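Local coordinates for 3,6-diketocamphane 1,6 monooxygenase (PDB 4UWM), which catalyses the FMNH2- and O2-dependent Baeyer-Villiger oxidation of a diketocamphane to its lactone, a step in the breakdown of (-)-camphor, at the interface of chains A and B. Numbering follows the deposited sequence. Chains: chain A/B, 3,6-diketocamphane 1,6 monooxygenase.

Contact 1: the interface of chains A and B. Residues chain A 46-47, 53, 55; chain B 90, 94, 188.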
ATOM      1  N   HIS A  46      -5.867  -8.101  -8.445  1.00 11.84           N
ATOM      2  CA  HIS A  46      -7.255  -8.460  -8.756  1.00 13.96           C
ATOM      3  C   HIS A  46      -8.111  -8.126  -7.547  1.00 14.42           C
ATOM      4  O   HIS A  46      -7.717  -8.450  -6.430  1.00 14.48           O
ATOM      5  CB  HIS A  46      -7.413  -9.962  -9.016  1.00 14.19           C
ATOM      6  CG  HIS A  46      -6.522 -10.508 -10.088  1.00 13.26           C
ATOM      7  ND1 HIS A  46      -5.166 -10.717  -9.905  1.00 13.11           N
ATOM      8  CD2 HIS A  46      -6.807 -10.948 -11.342  1.00 15.72           C
ATOM      9  CE1 HIS A  46      -4.654 -11.238 -11.011  1.00 14.47           C
ATOM     10  NE2 HIS A  46      -5.627 -11.370 -11.901  1.00 14.57           N
ATOM     11  N   ALA A  47      -9.281  -7.532  -7.778  1.00 14.50           N
ATOM     12  CA  ALA A  47     -10.241  -7.210  -6.710  1.00 16.53           C
ATOM     13  C   ALA A  47     -11.421  -8.179  -6.638  1.00 17.92           C
ATOM     14  O   ALA A  47     -12.132  -8.197  -5.632  1.00 17.22           O
ATOM     15  CB  ALA A  47     -10.752  -5.775  -6.877  1.00 16.74           C
ATOM     16  N   ASN A  53      -5.731 -13.534  -5.348  1.00 14.94           N
ATOM     17  CA  ASN A  53      -6.409 -12.847  -4.245  1.00 15.39           C
ATOM     18  C   ASN A  53      -5.612 -11.682  -3.643  1.00 15.14           C
ATOM     19  O   ASN A  53      -5.694 -11.439  -2.443  1.00 14.31           O
ATOM     20  CB  ASN A  53      -6.821 -13.873  -3.162  1.00 15.46           C
ATOM     21  CG  ASN A  53      -5.634 -14.579  -2.541  1.00 15.55           C
ATOM     22  OD1 ASN A  53      -4.521 -14.468  -3.034  1.00 18.26           O
ATOM     23  ND2 ASN A  53      -5.859 -15.291  -1.426  1.00 16.80           N
ATOM     24  N   PRO A  55      -5.411  -7.674  -3.996  1.00 10.81           N
ATOM     25  CA  PRO A  55      -5.949  -6.467  -4.638  1.00 10.59           C
ATOM     26  C   PRO A  55      -4.982  -5.288  -4.574  1.00 11.14           C
ATOM     27  O   PRO A  55      -5.237  -4.236  -5.189  1.00 10.18           O
ATOM     28  CB  PRO A  55      -7.207  -6.150  -3.799  1.00 10.47           C
ATOM     29  CG  PRO A  55      -6.870  -6.655  -2.438  1.00 10.81           C
ATOM     30  CD  PRO A  55      -6.002  -7.891  -2.654  1.00 11.30           C
TER
ATOM     31  N   THR B  90     -11.592  -1.620  -0.875  1.00 12.16           N
ATOM     32  CA  THR B  90     -11.032  -2.967  -1.046  1.00 11.90           C
ATOM     33  C   THR B  90      -9.696  -3.099  -0.257  1.00 12.93           C
ATOM     34  O   THR B  90      -9.453  -4.121   0.411  1.00 12.98           O
ATOM     35  CB  THR B  90     -10.821  -3.260  -2.557  1.00 15.38           C
ATOM     36  OG1 THR B  90     -12.070  -3.111  -3.255  1.00 15.21           O
ATOM     37  CG2 THR B  90     -10.242  -4.664  -2.807  1.00 12.77           C
ATOM     38  N   TRP B  94      -8.940  -5.536   2.954  1.00 10.35           N
ATOM     39  CA  TRP B  94      -7.911  -6.556   2.852  1.00 12.24           C
ATOM     40  C   TRP B  94      -6.869  -6.381   3.960  1.00 11.81           C
ATOM     41  O   TRP B  94      -6.434  -7.355   4.586  1.00 12.56           O
ATOM     42  CB  TRP B  94      -7.213  -6.510   1.454  1.00 10.65           C
ATOM     43  CG  TRP B  94      -6.316  -7.679   1.208  1.00 11.13           C
ATOM     44  CD1 TRP B  94      -6.614  -9.025   1.382  1.00 11.67           C
ATOM     45  CD2 TRP B  94      -4.981  -7.634   0.694  1.00 11.44           C
ATOM     46  NE1 TRP B  94      -5.535  -9.797   1.035  1.00 11.55           N
ATOM     47  CE2 TRP B  94      -4.525  -8.972   0.596  1.00 11.46           C
ATOM     48  CE3 TRP B  94      -4.117  -6.577   0.319  1.00 10.19           C
ATOM     49  CZ2 TRP B  94      -3.241  -9.300   0.138  1.00 10.94           C
ATOM     50  CZ3 TRP B  94      -2.835  -6.902  -0.164  1.00 11.35           C
ATOM     51  CH2 TRP B  94      -2.417  -8.261  -0.255  1.00 12.52           C
ATOM     52  N   PHE B 188     -13.314  -9.223   0.260  1.00 15.53           N
ATOM     53  CA  PHE B 188     -12.353  -8.284   0.834  1.00 20.13           C
ATOM     54  C   PHE B 188     -13.023  -7.324   1.819  1.00 18.33           C
ATOM     55  O   PHE B 188     -12.581  -6.185   1.960  1.00 16.69           O
ATOM     56  CB  PHE B 188     -11.595  -7.497  -0.278  1.00 16.18           C
ATOM     57  CG  PHE B 188     -10.666  -8.357  -1.096  1.00 15.94           C
ATOM     58  CD1 PHE B 188      -9.623  -9.065  -0.487  1.00 16.58           C
ATOM     59  CD2 PHE B 188     -10.847  -8.486  -2.476  1.00 16.20           C
ATOM     60  CE1 PHE B 188      -8.764  -9.864  -1.239  1.00 14.53           C
ATOM     61  CE2 PHE B 188      -9.989  -9.278  -3.242  1.00 15.11           C
ATOM     62  CZ  PHE B 188      -8.946  -9.969  -2.620  1.00 14.78           C
TER
HETATM   63  O   HOH W   1      -5.608 -12.436   0.260  1.00 15.77           O
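In the loop that follows strand 40-43 of this bacterial-luciferase-family subunit, A:Pro55 wedges into the corner formed by two aromatic side chains of the partner, B:Trp94 from helix 85-98 and B:Phe188 from a loop. Its ring methylene CD stands over the indole face, 3.5 Å from B:Trp94 CD2, and lies almost equally far from the centroids of the six- and five-membered rings, as expected of a CH-pi contact centred on their shared bond. The neighbouring CG sits over the middle of the B:Phe188 ring, 3.8 Å above its plane, so adjacent corners of one pyrrolidine serve two aromatic faces. B:Thr90 closes a further side: its methyl CG2, anti to the backbone N (the OG1 torsion chi1 is -57°), reaches A:Pro55 CB at 3.5 Å. Along the B:Phe188 rim, CE2 is 3.4 Å from the backbone oxygen O of A:Ala47, while the carbonyl carbon of A:Ala47 lies in the ring plane at the edge. A water joins the chains, 2.8 Å from B:Trp94 NE1, the indole nitrogen, and 2.9 Å from A:Asn53 O, a backbone carbonyl; the angle at the indole hydrogen is 149°. This packing seats a loop of one subunit against the other and so helps hold the homodimer together.

Contact 2: the interface of chains A and B. Residues chain A 87, 90-91, 94; chain B 55-56, 59.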
ATOM      1  N   LYS A  87      -2.756  10.064  -7.164  1.00 13.92           N
ATOM      2  CA  LYS A  87      -2.551   9.192  -5.983  1.00 14.10           C
ATOM      3  C   LYS A  87      -1.626   8.014  -6.335  1.00 11.83           C
ATOM      4  O   LYS A  87      -0.705   7.691  -5.584  1.00 14.24           O
ATOM      5  CB  LYS A  87      -3.907   8.692  -5.480  1.00 13.29           C
ATOM      6  CG  LYS A  87      -3.894   7.952  -4.138  1.00 12.91           C
ATOM      7  CD  LYS A  87      -3.609   8.957  -3.010  1.00 13.71           C
ATOM      8  CE  LYS A  87      -3.664   8.324  -1.641  1.00 16.05           C
ATOM      9  NZ  LYS A  87      -2.529   7.364  -1.535  1.00 16.73           N
ATOM     10  N   THR A  90       2.085   9.125  -7.110  1.00 13.82           N
ATOM     11  CA  THR A  90       2.798   9.468  -5.874  1.00 12.54           C
ATOM     12  C   THR A  90       3.275   8.191  -5.138  1.00 14.37           C
ATOM     13  O   THR A  90       4.414   8.129  -4.681  1.00 12.63           O
ATOM     14  CB  THR A  90       1.888  10.302  -4.927  1.00 16.03           C
ATOM     15  OG1 THR A  90       1.421  11.471  -5.616  1.00 19.03           O
ATOM     16  CG2 THR A  90       2.630  10.731  -3.640  1.00 15.12           C
ATOM     17  N   MET A  91       2.390   7.203  -5.041  1.00 10.93           N
ATOM     18  CA  MET A  91       2.712   5.925  -4.366  1.00 12.04           C
ATOM     19  C   MET A  91       3.841   5.211  -5.105  1.00 12.57           C
ATOM     20  O   MET A  91       4.793   4.734  -4.484  1.00 14.86           O
ATOM     21  CB  MET A  91       1.476   5.020  -4.263  1.00 11.14           C
ATOM     22  CG  MET A  91       1.744   3.665  -3.554  1.00 10.87           C
ATOM     23  SD  MET A  91       2.226   2.378  -4.700  1.00 16.43           S
ATOM     24  CE  MET A  91       0.686   2.002  -5.515  1.00 12.10           C
ATOM     25  N   TRP A  94       7.189   6.968  -4.473  1.00 12.22           N
ATOM     26  CA  TRP A  94       7.672   6.840  -3.119  1.00 11.92           C
ATOM     27  C   TRP A  94       8.189   5.409  -2.891  1.00 13.14           C
ATOM     28  O   TRP A  94       9.221   5.216  -2.266  1.00 14.34           O
ATOM     29  CB  TRP A  94       6.538   7.143  -2.102  1.00 11.09           C
ATOM     30  CG  TRP A  94       7.013   7.216  -0.668  1.00 12.03           C
ATOM     31  CD1 TRP A  94       8.093   7.916  -0.198  1.00 13.26           C
ATOM     32  CD2 TRP A  94       6.417   6.580   0.486  1.00 12.38           C
ATOM     33  NE1 TRP A  94       8.210   7.761   1.160  1.00 12.76           N
ATOM     34  CE2 TRP A  94       7.199   6.945   1.610  1.00 11.15           C
ATOM     35  CE3 TRP A  94       5.315   5.722   0.671  1.00 11.46           C
ATOM     36  CZ2 TRP A  94       6.910   6.502   2.904  1.00 11.41           C
ATOM     37  CZ3 TRP A  94       5.018   5.280   1.976  1.00 10.76           C
ATOM     38  CH2 TRP A  94       5.805   5.673   3.071  1.00 11.83           C
TER
ATOM     39  N   PRO B  55       3.113   9.552   2.089  1.00 12.67           N
ATOM     40  CA  PRO B  55       1.915   9.746   1.254  1.00 11.61           C
ATOM     41  C   PRO B  55       1.011   8.509   1.239  1.00 13.80           C
ATOM     42  O   PRO B  55      -0.100   8.568   0.671  1.00 12.36           O
ATOM     43  CB  PRO B  55       2.513   9.991  -0.136  1.00 12.65           C
ATOM     44  CG  PRO B  55       3.769   9.166  -0.146  1.00 13.31           C
ATOM     45  CD  PRO B  55       4.326   9.340   1.255  1.00 13.06           C
ATOM     46  N   ASN B  56       1.497   7.384   1.811  1.00 11.35           N
ATOM     47  CA  ASN B  56       0.759   6.127   1.814  1.00 12.43           C
ATOM     48  C   ASN B  56       0.953   5.381   3.145  1.00 12.57           C
ATOM     49  O   ASN B  56       1.752   4.428   3.206  1.00 14.76           O
ATOM     50  CB  ASN B  56       1.190   5.220   0.631  1.00 12.71           C
ATOM     51  CG  ASN B  56       0.803   5.787  -0.714  1.00 12.14           C
ATOM     52  OD1 ASN B  56       1.548   6.592  -1.303  1.00 13.37           O
ATOM     53  ND2 ASN B  56      -0.350   5.350  -1.237  1.00 10.58           N
ATOM     54  N   LEU B  59       1.178   1.487   3.375  1.00 12.25           N
ATOM     55  CA  LEU B  59       2.398   0.717   3.044  1.00 13.12           C
ATOM     56  C   LEU B  59       3.183   0.393   4.316  1.00 11.29           C
ATOM     57  O   LEU B  59       3.692  -0.725   4.494  1.00 11.08           O
ATOM     58  CB  LEU B  59       3.324   1.462   2.054  1.00 11.73           C
ATOM     59  CG  LEU B  59       2.799   1.740   0.645  1.00 15.74           C
ATOM     60  CD1 LEU B  59       3.920   2.155  -0.321  1.00 17.95           C
ATOM     61  CD2 LEU B  59       2.031   0.595   0.053  1.00 16.09           C
TER
HETATM   62  O   HOH W   2      -0.067   8.307  -2.755  1.00 13.33           O
HETATM   63  O   HOH W   3      -1.945   5.143  -3.561  1.00 26.77           O
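B:Pro55 packs by its CD methylene against the indole face of A:Trp94, in the homodimer interface of this luciferase-family monooxygenase. The carbon stands 3.5 Å above the ring plane, over its centre, in a CH-pi contact. A:Trp94 projects from helix 85-98 with CG anti to its own backbone N (chi1 -172°), which presents the face to the proline. At the benzo edge, on the side of the plane away from the proline, B:Leu59 slides past antiparallel, its methyl CD1 4.0 Å from A:Trp94 CE3. One turn back on the helix, A:Thr90 CG2 meets B:Pro55 CB at 3.6 Å.

Next outward, the side chains of A:Met91 and B:Asn56 cross at about a right angle, and the thioether's CG methylene comes 3.7 Å from the amide carbon CG of B:Asn56. At the rim, A:Lys87 bends at chi2 and chi4 (71° and 67°), turning its ammonium NZ along the helix towards B:Asn56. Two waters link it to the asparagine amide: one lies 2.9 Å from A:Lys87 NZ and 2.8 Å from the carbonyl OD1 of B:Asn56, and the other pairs with A:Lys87 NZ and with the amide nitrogen ND2. The first water also pairs with A:Lys87 backbone O, while the direct approach of NZ to B:Pro55 O is a weak hydrogen bond.

Contact 3: the interface of chains A and B. Residues chain A 62-63, 66, 95, 98; chain B 23, 27, 59, 63.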
ATOM      1  N   ALA A  62       6.016  -3.398  -0.469  1.00 14.09           N
ATOM      2  CA  ALA A  62       6.463  -2.592   0.662  1.00 13.50           C
ATOM      3  C   ALA A  62       6.886  -3.433   1.876  1.00 15.38           C
ATOM      4  O   ALA A  62       7.898  -3.138   2.544  1.00 15.30           O
ATOM      5  CB  ALA A  62       5.393  -1.577   1.058  1.00 12.51           C
ATOM      6  N   ALA A  63       6.111  -4.477   2.165  1.00 12.30           N
ATOM      7  CA  ALA A  63       6.434  -5.381   3.281  1.00 14.19           C
ATOM      8  C   ALA A  63       7.716  -6.211   3.085  1.00 15.88           C
ATOM      9  O   ALA A  63       8.358  -6.585   4.057  1.00 19.90           O
ATOM     10  CB  ALA A  63       5.260  -6.304   3.592  1.00 12.16           C
ATOM     11  N   LEU A  66      12.443  -4.007   2.807  1.00 19.26           N
ATOM     12  CA  LEU A  66      13.622  -3.928   3.659  1.00 25.08           C
ATOM     13  C   LEU A  66      14.075  -5.325   4.090  1.00 27.75           C
ATOM     14  O   LEU A  66      15.025  -5.436   4.830  1.00 31.99           O
ATOM     15  CB  LEU A  66      13.405  -3.003   4.872  1.00 21.57           C
ATOM     16  CG  LEU A  66      12.940  -1.541   4.604  1.00 23.46           C
ATOM     17  CD1 LEU A  66      13.051  -0.654   5.830  1.00 21.84           C
ATOM     18  CD2 LEU A  66      13.687  -0.887   3.456  1.00 28.17           C
ATOM     19  N   LEU A  95       7.446   4.435  -3.398  1.00 14.07           N
ATOM     20  CA  LEU A  95       7.824   3.014  -3.240  1.00 12.68           C
ATOM     21  C   LEU A  95       9.122   2.727  -4.016  1.00 14.72           C
ATOM     22  O   LEU A  95       9.998   2.042  -3.503  1.00 15.41           O
ATOM     23  CB  LEU A  95       6.679   2.108  -3.691  1.00 12.48           C
ATOM     24  CG  LEU A  95       6.907   0.578  -3.522  1.00 12.36           C
ATOM     25  CD1 LEU A  95       7.390   0.261  -2.115  1.00 12.51           C
ATOM     26  CD2 LEU A  95       5.617  -0.189  -3.854  1.00 10.70           C
ATOM     27  N   ILE A  98      11.801   3.947  -1.811  1.00 14.57           N
ATOM     28  CA  ILE A  98      12.049   3.064  -0.658  0.70 14.22           C
ATOM     29  C   ILE A  98      12.943   1.898  -1.099  1.00 14.34           C
ATOM     30  O   ILE A  98      13.842   1.494  -0.361  1.00 18.69           O
ATOM     31  CB  ILE A  98      10.721   2.509  -0.052  0.70 12.65           C
ATOM     32  CG1 ILE A  98       9.875   3.648   0.544  0.70 10.66           C
ATOM     33  CG2 ILE A  98      10.996   1.465   1.020  0.70 12.11           C
ATOM     34  CD1 ILE A  98       8.442   3.253   0.875  0.70  8.62           C
TER
ATOM     35  N   PHE B  23      10.877   5.034   6.213  1.00 15.50           N
ATOM     36  CA  PHE B  23      10.137   3.758   6.242  1.00 15.10           C
ATOM     37  C   PHE B  23      10.727   2.835   7.300  1.00 16.58           C
ATOM     38  O   PHE B  23      10.000   2.277   8.117  1.00 14.78           O
ATOM     39  CB  PHE B  23      10.168   3.119   4.854  1.00 14.36           C
ATOM     40  CG  PHE B  23       9.036   2.151   4.600  1.00 13.76           C
ATOM     41  CD1 PHE B  23       7.726   2.609   4.479  1.00 14.84           C
ATOM     42  CD2 PHE B  23       9.290   0.788   4.449  1.00 16.22           C
ATOM     43  CE1 PHE B  23       6.685   1.729   4.218  1.00 16.71           C
ATOM     44  CE2 PHE B  23       8.253  -0.107   4.189  1.00 16.91           C
ATOM     45  CZ  PHE B  23       6.949   0.366   4.083  1.00 16.66           C
ATOM     46  N   ILE B  27       8.890   1.318  10.723  1.00 15.72           N
ATOM     47  CA  ILE B  27       8.762  -0.111  11.083  1.00 15.92           C
ATOM     48  C   ILE B  27       9.398  -0.360  12.458  1.00 19.80           C
ATOM     49  O   ILE B  27       8.795  -1.025  13.314  1.00 19.61           O
ATOM     50  CB  ILE B  27       9.393  -1.042  10.034  1.00 18.14           C
ATOM     51  CG1 ILE B  27       8.622  -0.973   8.694  1.00 18.61           C
ATOM     52  CG2 ILE B  27       9.467  -2.507  10.542  1.00 19.63           C
ATOM     53  CD1 ILE B  27       9.431  -1.527   7.530  1.00 18.07           C
ATOM     54  N   LEU B  59       1.178   1.487   3.375  1.00 12.25           N
ATOM     55  CA  LEU B  59       2.398   0.717   3.044  1.00 13.12           C
ATOM     56  C   LEU B  59       3.183   0.393   4.316  1.00 11.29           C
ATOM     57  O   LEU B  59       3.692  -0.725   4.494  1.00 11.08           O
ATOM     58  CB  LEU B  59       3.324   1.462   2.054  1.00 11.73           C
ATOM     59  CG  LEU B  59       2.799   1.740   0.645  1.00 15.74           C
ATOM     60  CD1 LEU B  59       3.920   2.155  -0.321  1.00 17.95           C
ATOM     61  CD2 LEU B  59       2.031   0.595   0.053  1.00 16.09           C
ATOM     62  N   ALA B  63       3.788  -3.263   6.081  1.00 13.22           N
ATOM     63  CA  ALA B  63       5.183  -3.671   6.364  1.00 15.38           C
ATOM     64  C   ALA B  63       5.410  -4.056   7.833  1.00 17.22           C
ATOM     65  O   ALA B  63       6.282  -4.864   8.133  1.00 19.66           O
ATOM     66  CB  ALA B  63       6.168  -2.563   5.940  1.00 11.90           C
TER
HETATM   67  O   HOH W   4       8.192  -6.173   6.785  1.00 36.73           O
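B:Phe23, from helix 19-35, turns one face of its ring towards A:Ile98 of helix 85-98, the two side chains crossing at about a right angle. The terminal methyl CD1 of A:Ile98 lies 3.7 Å above the ring plane, displaced towards the rim on the side of CD1, while on the same side of the ring the branch methyl CG2 lies beyond the rim, 3.9 Å from B:Phe23 CD2. With CG anti to the backbone N (chi1 -157°), B:Phe23 extends its far end to helix 57-65 of chain A, where CZ is 3.9 Å from A:Ala62 CB and CE2 is 3.5 Å from the backbone O of A:Ala62. An alanine here would remove the ring and is likely to leave a gap over A:Ile98 and A:Ala62, the two A:Ile98 methyls losing their support.

Farther along helix 19-35, B:Ile27 angles across A:Leu66, the contact running between their CD1 methyls. A:Ala62 CB also packs 3.8 Å from B:Leu59 CB. The two copies of helix 57-65 come together at their alanines, whose small size probably permits this: A:Ala63 CA is 3.7 Å from B:Ala63 CA, a self-pairing that places the two-fold axis close by. Beside it, one water lies 2.8 Å from A:Ala63 O and 2.7 Å from B:Ala63 O.

All three contacts belong to one two-fold-symmetric interface. Contacts 1 and 2, whose C-alpha centres are about 18 Å apart, use the same proline-tryptophan pairing with the chains exchanged. Contact 3, about 19 Å from contact 1 and 11 Å from contact 2, contains the self-pairing of residue 63, as expected near the dimer axis, and shares B:Leu59 with contact 2. Helix 85-98 takes part in every contact, and helix 57-65 in contacts 2 and 3. The interface thus runs from an apolar helical centre to loop-on-aromatic packing farther out, consistent with the protein being a homodimer.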